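Local coordinates for immunogenic protein MPT63/MPB63 (Mycobacterium tuberculosis, PDB 1LMI), which is a secreted, immunogenic beta-sandwich protein of unknown molecular function, at residues Gln67-Leu81 with Tyr106-Asn120. Numbering follows the deposited sequence.
Sequences QFNARTADGINYRVL and YFDVTGPSPTIVAMN
Strand 68-71 pairs antiparallel with strand 116-120, and the hairpin it forms with strand 77-79 also packs on the C-terminal end of strand 100-109, an edge strand of the other sheet. The F68-M119 and A70-V117 pairs are non-hydrogen-bonded; N69-A118 is hydrogen-bonded, with A118 N 2.8 Å from N69 O. R71 N donates to I116 O, while R71 O takes T115 N and, weakly, I116 N: a classic beta bulge. On the inner face, A70 CB sits over the F107 ring, 3.5 Å from its centroid and 9° off the normal. M119 runs alongside F68, its SD 4.2 Å from that ring's centroid in an oblique Met-aromatic contact. On the other face, A118 CB lies over the R71 guanidinium, 3.6 Å from CZ. R71 NE bonds N77 OD1 in plane, and NH2 forms a salt bridge with D125. N69 OD1 accepts from N77 ND2 on one side of its amide plane and R79 NH1 on the other; R79 NH2 bonds S66 O. V109 CA covers one face of the Y78 ring. The Y78 side chain (chi1 -49°, CG opposite the carbonyl carbon) runs past V109 and T110, and OH donates to P112 O at 2.6 Å. Beyond strand 77-79, L81 N donates to Y106 O at 2.7 Å, a backbone link to the other sheet. Such pairing within one sheet and packing against the next are typical of a beta-sandwich.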
loop_
_atom_site.group_PDB
_atom_site.type_symbol
_atom_site.label_atom_id
_atom_site.label_comp_id
_atom_site.label_asym_id
_atom_site.label_seq_id
_atom_site.Cartn_x
_atom_site.Cartn_y
_atom_site.Cartn_z
ATOM N N GLN A 67 3.920 5.301 1.487
ATOM C CA GLN A 67 4.925 4.486 0.817
ATOM C C GLN A 67 4.337 3.634 -0.301
ATOM O O GLN A 67 5.117 3.054 -1.057
ATOM C CB GLN A 67 5.667 3.565 1.817
ATOM C CG GLN A 67 6.514 4.318 2.834
ATOM C CD GLN A 67 7.368 3.365 3.652
ATOM O OE1 GLN A 67 7.189 2.155 3.619
ATOM N NE2 GLN A 67 8.328 3.951 4.370
ATOM N N PHE A 68 3.002 3.574 -0.412
ATOM C CA PHE A 68 2.394 2.707 -1.423
ATOM C C PHE A 68 2.402 3.312 -2.821
ATOM O O PHE A 68 2.384 4.541 -3.064
ATOM C CB PHE A 68 0.940 2.388 -1.086
ATOM C CG PHE A 68 0.712 1.278 -0.080
ATOM C CD1 PHE A 68 1.147 0.007 -0.366
ATOM C CD2 PHE A 68 0.051 1.527 1.097
ATOM C CE1 PHE A 68 0.928 -1.012 0.547
ATOM C CE2 PHE A 68 -0.165 0.521 2.018
ATOM C CZ PHE A 68 0.281 -0.749 1.737
ATOM N N ASN A 69 2.426 2.404 -3.805
ATOM C CA ASN A 69 2.480 2.693 -5.217
ATOM C C ASN A 69 1.837 1.527 -5.990
ATOM O O ASN A 69 1.928 0.375 -5.518
ATOM C CB ASN A 69 3.908 2.850 -5.754
ATOM C CG ASN A 69 4.738 3.900 -5.037
ATOM O OD1 ASN A 69 4.684 5.051 -5.480
ATOM N ND2 ASN A 69 5.414 3.520 -3.950
ATOM N N ALA A 70 1.221 1.864 -7.114
ATOM C CA ALA A 70 0.706 0.876 -8.062
ATOM C C ALA A 70 1.580 0.911 -9.295
ATOM O O ALA A 70 1.964 1.986 -9.758
ATOM C CB ALA A 70 -0.762 1.119 -8.334
ATOM N N ARG A 71 1.937 -0.269 -9.817
ATOM C CA ARG A 71 2.848 -0.296 -10.955
ATOM C C ARG A 71 2.366 -1.251 -12.032
ATOM O O ARG A 71 1.573 -2.154 -11.772
ATOM C CB ARG A 71 4.249 -0.732 -10.526
ATOM C CG ARG A 71 4.861 0.163 -9.450
ATOM C CD ARG A 71 6.277 -0.374 -9.163
ATOM N NE ARG A 71 6.932 0.560 -8.246
ATOM C CZ ARG A 71 8.006 0.245 -7.538
ATOM N NH1 ARG A 71 8.553 -0.950 -7.636
ATOM N NH2 ARG A 71 8.546 1.155 -6.724
ATOM N N THR A 72 2.892 -1.021 -13.222
ATOM C CA THR A 72 2.844 -1.963 -14.321
ATOM C C THR A 72 4.103 -2.832 -14.313
ATOM O O THR A 72 5.108 -2.519 -13.671
ATOM C CB THR A 72 2.750 -1.320 -15.716
ATOM O OG1 THR A 72 4.028 -0.673 -15.931
ATOM C CG2 THR A 72 1.637 -0.314 -15.757
ATOM N N ALA A 73 4.059 -3.966 -15.019
ATOM C CA ALA A 73 5.206 -4.856 -15.006
ATOM C C ALA A 73 6.501 -4.223 -15.501
ATOM O O ALA A 73 7.576 -4.611 -15.023
ATOM C CB ALA A 73 4.928 -6.071 -15.889
ATOM N N ASP A 74 6.405 -3.286 -16.442
ATOM C CA ASP A 74 7.661 -2.716 -16.964
ATOM C C ASP A 74 8.172 -1.601 -16.067
ATOM O O ASP A 74 9.311 -1.134 -16.178
ATOM C CB ASP A 74 7.473 -2.237 -18.397
ATOM C CG ASP A 74 6.379 -1.211 -18.581
ATOM O OD1 ASP A 74 5.968 -0.583 -17.584
ATOM O OD2 ASP A 74 5.933 -1.030 -19.737
ATOM N N GLY A 75 7.311 -1.164 -15.144
ATOM C CA GLY A 75 7.746 -0.218 -14.148
ATOM C C GLY A 75 7.110 1.151 -14.165
ATOM O O GLY A 75 7.597 1.990 -13.392
ATOM N N ILE A 76 6.060 1.415 -14.946
ATOM C CA ILE A 76 5.316 2.656 -14.733
ATOM C C ILE A 76 4.730 2.651 -13.327
ATOM O O ILE A 76 4.250 1.629 -12.820
ATOM C CB ILE A 76 4.196 2.864 -15.758
ATOM C CG1 ILE A 76 4.760 3.264 -17.137
ATOM C CG2 ILE A 76 3.172 3.870 -15.295
ATOM C CD1 ILE A 76 3.654 3.688 -18.086
ATOM N N ASN A 77 4.803 3.792 -12.652
ATOM C CA ASN A 77 4.464 3.917 -11.244
ATOM C C ASN A 77 3.414 4.989 -10.997
ATOM O O ASN A 77 3.522 6.077 -11.561
ATOM C CB ASN A 77 5.734 4.275 -10.441
ATOM C CG ASN A 77 5.555 4.287 -8.939
ATOM O OD1 ASN A 77 5.721 3.255 -8.260
ATOM N ND2 ASN A 77 5.230 5.437 -8.389
ATOM N N TYR A 78 2.436 4.662 -10.162
ATOM C CA TYR A 78 1.390 5.576 -9.782
ATOM C C TYR A 78 1.419 5.677 -8.249
ATOM O O TYR A 78 1.233 4.660 -7.559
ATOM C CB TYR A 78 0.006 5.139 -10.249
ATOM C CG TYR A 78 -0.084 4.736 -11.712
ATOM C CD1 TYR A 78 0.051 5.738 -12.694
ATOM C CD2 TYR A 78 -0.290 3.432 -12.105
ATOM C CE1 TYR A 78 -0.024 5.399 -14.036
ATOM C CE2 TYR A 78 -0.377 3.078 -13.460
ATOM C CZ TYR A 78 -0.235 4.080 -14.388
ATOM O OH TYR A 78 -0.318 3.777 -15.741
ATOM N N ARG A 79 1.671 6.859 -7.729
ATOM C CA ARG A 79 1.717 7.101 -6.303
ATOM C C ARG A 79 0.357 6.878 -5.660
ATOM O O ARG A 79 -0.688 7.211 -6.235
ATOM C CB ARG A 79 2.143 8.552 -6.014
ATOM C CG ARG A 79 3.541 8.920 -6.494
ATOM C CD ARG A 79 4.659 8.370 -5.605
ATOM N NE ARG A 79 4.582 8.921 -4.264
ATOM C CZ ARG A 79 4.282 8.235 -3.162
ATOM N NH1 ARG A 79 4.004 6.931 -3.198
ATOM N NH2 ARG A 79 4.252 8.907 -2.016
ATOM N N VAL A 80 0.371 6.370 -4.426
ATOM C CA VAL A 80 -0.835 6.363 -3.624
ATOM C C VAL A 80 -1.342 7.780 -3.405
ATOM O O VAL A 80 -0.552 8.725 -3.276
ATOM C CB VAL A 80 -0.563 5.626 -2.304
ATOM C CG1 VAL A 80 0.346 6.391 -1.328
ATOM C CG2 VAL A 80 -1.878 5.346 -1.555
ATOM N N LEU A 81 -2.668 7.899 -3.395
ATOM C CA LEU A 81 -3.289 9.181 -3.092
ATOM C C LEU A 81 -3.425 9.277 -1.583
ATOM O O LEU A 81 -4.510 9.149 -1.024
ATOM C CB LEU A 81 -4.654 9.286 -3.774
ATOM C CG LEU A 81 -4.545 9.217 -5.297
ATOM C CD1 LEU A 81 -5.870 9.608 -5.935
ATOM C CD2 LEU A 81 -3.438 10.133 -5.797
ATOM N N TYR A 106 -5.891 4.443 -2.694
ATOM C CA TYR A 106 -6.245 4.826 -4.057
ATOM C C TYR A 106 -5.064 5.301 -4.888
ATOM O O TYR A 106 -4.052 5.719 -4.337
ATOM C CB TYR A 106 -7.303 5.941 -3.961
ATOM C CG TYR A 106 -8.583 5.443 -3.307
ATOM C CD1 TYR A 106 -9.476 4.706 -4.058
ATOM C CD2 TYR A 106 -8.879 5.690 -1.973
ATOM C CE1 TYR A 106 -10.655 4.233 -3.507
ATOM C CE2 TYR A 106 -10.055 5.217 -1.407
ATOM C CZ TYR A 106 -10.934 4.492 -2.185
ATOM O OH TYR A 106 -12.095 4.014 -1.603
ATOM N N PHE A 107 -5.220 5.253 -6.213
ATOM C CA PHE A 107 -4.189 5.658 -7.171
ATOM C C PHE A 107 -4.839 6.405 -8.348
ATOM O O PHE A 107 -5.993 6.095 -8.680
ATOM C CB PHE A 107 -3.422 4.447 -7.707
ATOM C CG PHE A 107 -2.921 3.492 -6.640
ATOM C CD1 PHE A 107 -1.715 3.683 -6.008
ATOM C CD2 PHE A 107 -3.705 2.400 -6.297
ATOM C CE1 PHE A 107 -1.304 2.808 -5.036
ATOM C CE2 PHE A 107 -3.286 1.513 -5.300
ATOM C CZ PHE A 107 -2.081 1.715 -4.663
ATOM N N ASP A 108 -4.158 7.334 -8.987
ATOM C CA ASP A 108 -4.705 7.994 -10.183
ATOM C C ASP A 108 -4.012 7.417 -11.400
ATOM O O ASP A 108 -2.861 7.731 -11.701
ATOM C CB ASP A 108 -4.458 9.503 -10.072
ATOM C CG ASP A 108 -5.078 10.313 -11.187
ATOM O OD1 ASP A 108 -5.766 9.691 -12.032
ATOM O OD2 ASP A 108 -4.862 11.553 -11.189
ATOM N N VAL A 109 -4.669 6.476 -12.109
ATOM C CA VAL A 109 -3.990 5.762 -13.173
ATOM C C VAL A 109 -4.130 6.535 -14.486
ATOM O O VAL A 109 -5.225 6.651 -15.019
ATOM C CB VAL A 109 -4.547 4.329 -13.290
ATOM C CG1 VAL A 109 -4.012 3.619 -14.529
ATOM C CG2 VAL A 109 -4.238 3.519 -12.025
ATOM N N THR A 110 -2.998 7.047 -14.930
ATOM C CA THR A 110 -2.991 7.861 -16.135
ATOM C C THR A 110 -2.370 7.170 -17.333
ATOM O O THR A 110 -2.273 7.750 -18.427
ATOM C CB THR A 110 -2.160 9.146 -15.864
ATOM O OG1 THR A 110 -0.888 8.720 -15.410
ATOM C CG2 THR A 110 -2.839 10.004 -14.819
ATOM N N GLY A 111 -1.901 5.951 -17.218
ATOM C CA GLY A 111 -1.339 5.193 -18.308
ATOM C C GLY A 111 -1.885 3.761 -18.304
ATOM O O GLY A 111 -3.050 3.609 -17.910
ATOM N N PRO A 112 -1.086 2.816 -18.711
ATOM C CA PRO A 112 -1.517 1.406 -18.688
ATOM C C PRO A 112 -1.964 1.005 -17.281
ATOM O O PRO A 112 -1.494 1.537 -16.256
ATOM C CB PRO A 112 -0.277 0.618 -19.090
ATOM C CG PRO A 112 0.548 1.588 -19.882
ATOM C CD PRO A 112 0.296 2.925 -19.237
ATOM N N SER A 113 -2.902 0.061 -17.235
ATOM C CA SER A 113 -3.421 -0.384 -15.957
ATOM C C SER A 113 -2.392 -1.112 -15.092
ATOM O O SER A 113 -1.639 -1.964 -15.583
ATOM C CB SER A 113 -4.611 -1.324 -16.185
ATOM O OG SER A 113 -5.666 -0.699 -16.904
ATOM N N PRO A 114 -2.366 -0.864 -13.783
ATOM C CA PRO A 114 -1.388 -1.569 -12.961
ATOM C C PRO A 114 -1.804 -2.990 -12.600
ATOM O O PRO A 114 -2.996 -3.294 -12.570
ATOM C CB PRO A 114 -1.412 -0.691 -11.681
ATOM C CG PRO A 114 -2.812 -0.165 -11.585
ATOM C CD PRO A 114 -3.252 0.033 -13.023
ATOM N N THR A 115 -0.797 -3.788 -12.248
ATOM C CA THR A 115 -1.001 -5.155 -11.831
ATOM C C THR A 115 -0.191 -5.510 -10.605
ATOM O O THR A 115 -0.173 -6.671 -10.161
ATOM C CB THR A 115 -0.565 -6.117 -12.958
ATOM O OG1 THR A 115 0.762 -5.822 -13.413
ATOM C CG2 THR A 115 -1.526 -5.902 -14.106
ATOM N N ILE A 116 0.501 -4.527 -10.053
ATOM C CA ILE A 116 1.458 -4.689 -8.972
ATOM C C ILE A 116 1.250 -3.573 -7.958
ATOM O O ILE A 116 0.897 -2.446 -8.311
ATOM C CB ILE A 116 2.877 -4.596 -9.546
ATOM C CG1 ILE A 116 3.188 -5.782 -10.476
ATOM C CG2 ILE A 116 3.955 -4.445 -8.469
ATOM C CD1 ILE A 116 4.346 -5.440 -11.413
ATOM N N VAL A 117 1.447 -3.885 -6.653
ATOM C CA VAL A 117 1.546 -2.818 -5.669
ATOM C C VAL A 117 2.924 -2.913 -5.012
ATOM O O VAL A 117 3.431 -3.996 -4.748
ATOM C CB VAL A 117 0.423 -2.883 -4.616
ATOM C CG1 VAL A 117 0.653 -1.923 -3.455
ATOM C CG2 VAL A 117 -0.893 -2.545 -5.286
ATOM N N ALA A 118 3.577 -1.775 -4.774
ATOM C CA ALA A 118 4.910 -1.821 -4.145
ATOM C C ALA A 118 4.969 -0.794 -3.014
ATOM O O ALA A 118 4.416 0.316 -3.200
ATOM C CB ALA A 118 5.997 -1.520 -5.157
ATOM N N MET A 119 5.609 -1.118 -1.904
ATOM C CA MET A 119 5.873 -0.122 -0.867
ATOM C C MET A 119 7.343 0.295 -1.007
ATOM O O MET A 119 8.205 -0.582 -0.964
ATOM C CB MET A 119 5.640 -0.611 0.575
ATOM C CG MET A 119 4.185 -0.816 0.966
ATOM S SD MET A 119 3.982 -1.209 2.758
ATOM C CE MET A 119 5.701 -1.612 3.068
ATOM N N ASN A 120 7.598 1.601 -1.147
ATOM C CA ASN A 120 8.945 2.155 -1.269
ATOM C C ASN A 120 9.084 3.312 -0.284
ATOM O O ASN A 120 8.179 4.126 -0.181
ATOM C CB ASN A 120 9.141 2.589 -2.711
ATOM C CG ASN A 120 10.479 3.227 -3.094
ATOM O OD1 ASN A 120 11.209 2.670 -3.940
ATOM N ND2 ASN A 120 10.739 4.375 -2.514
HETATM O O HOH W 1 -1.448 8.198 -8.455
HETATM O O HOH W 2 -5.320 6.695 -0.908
#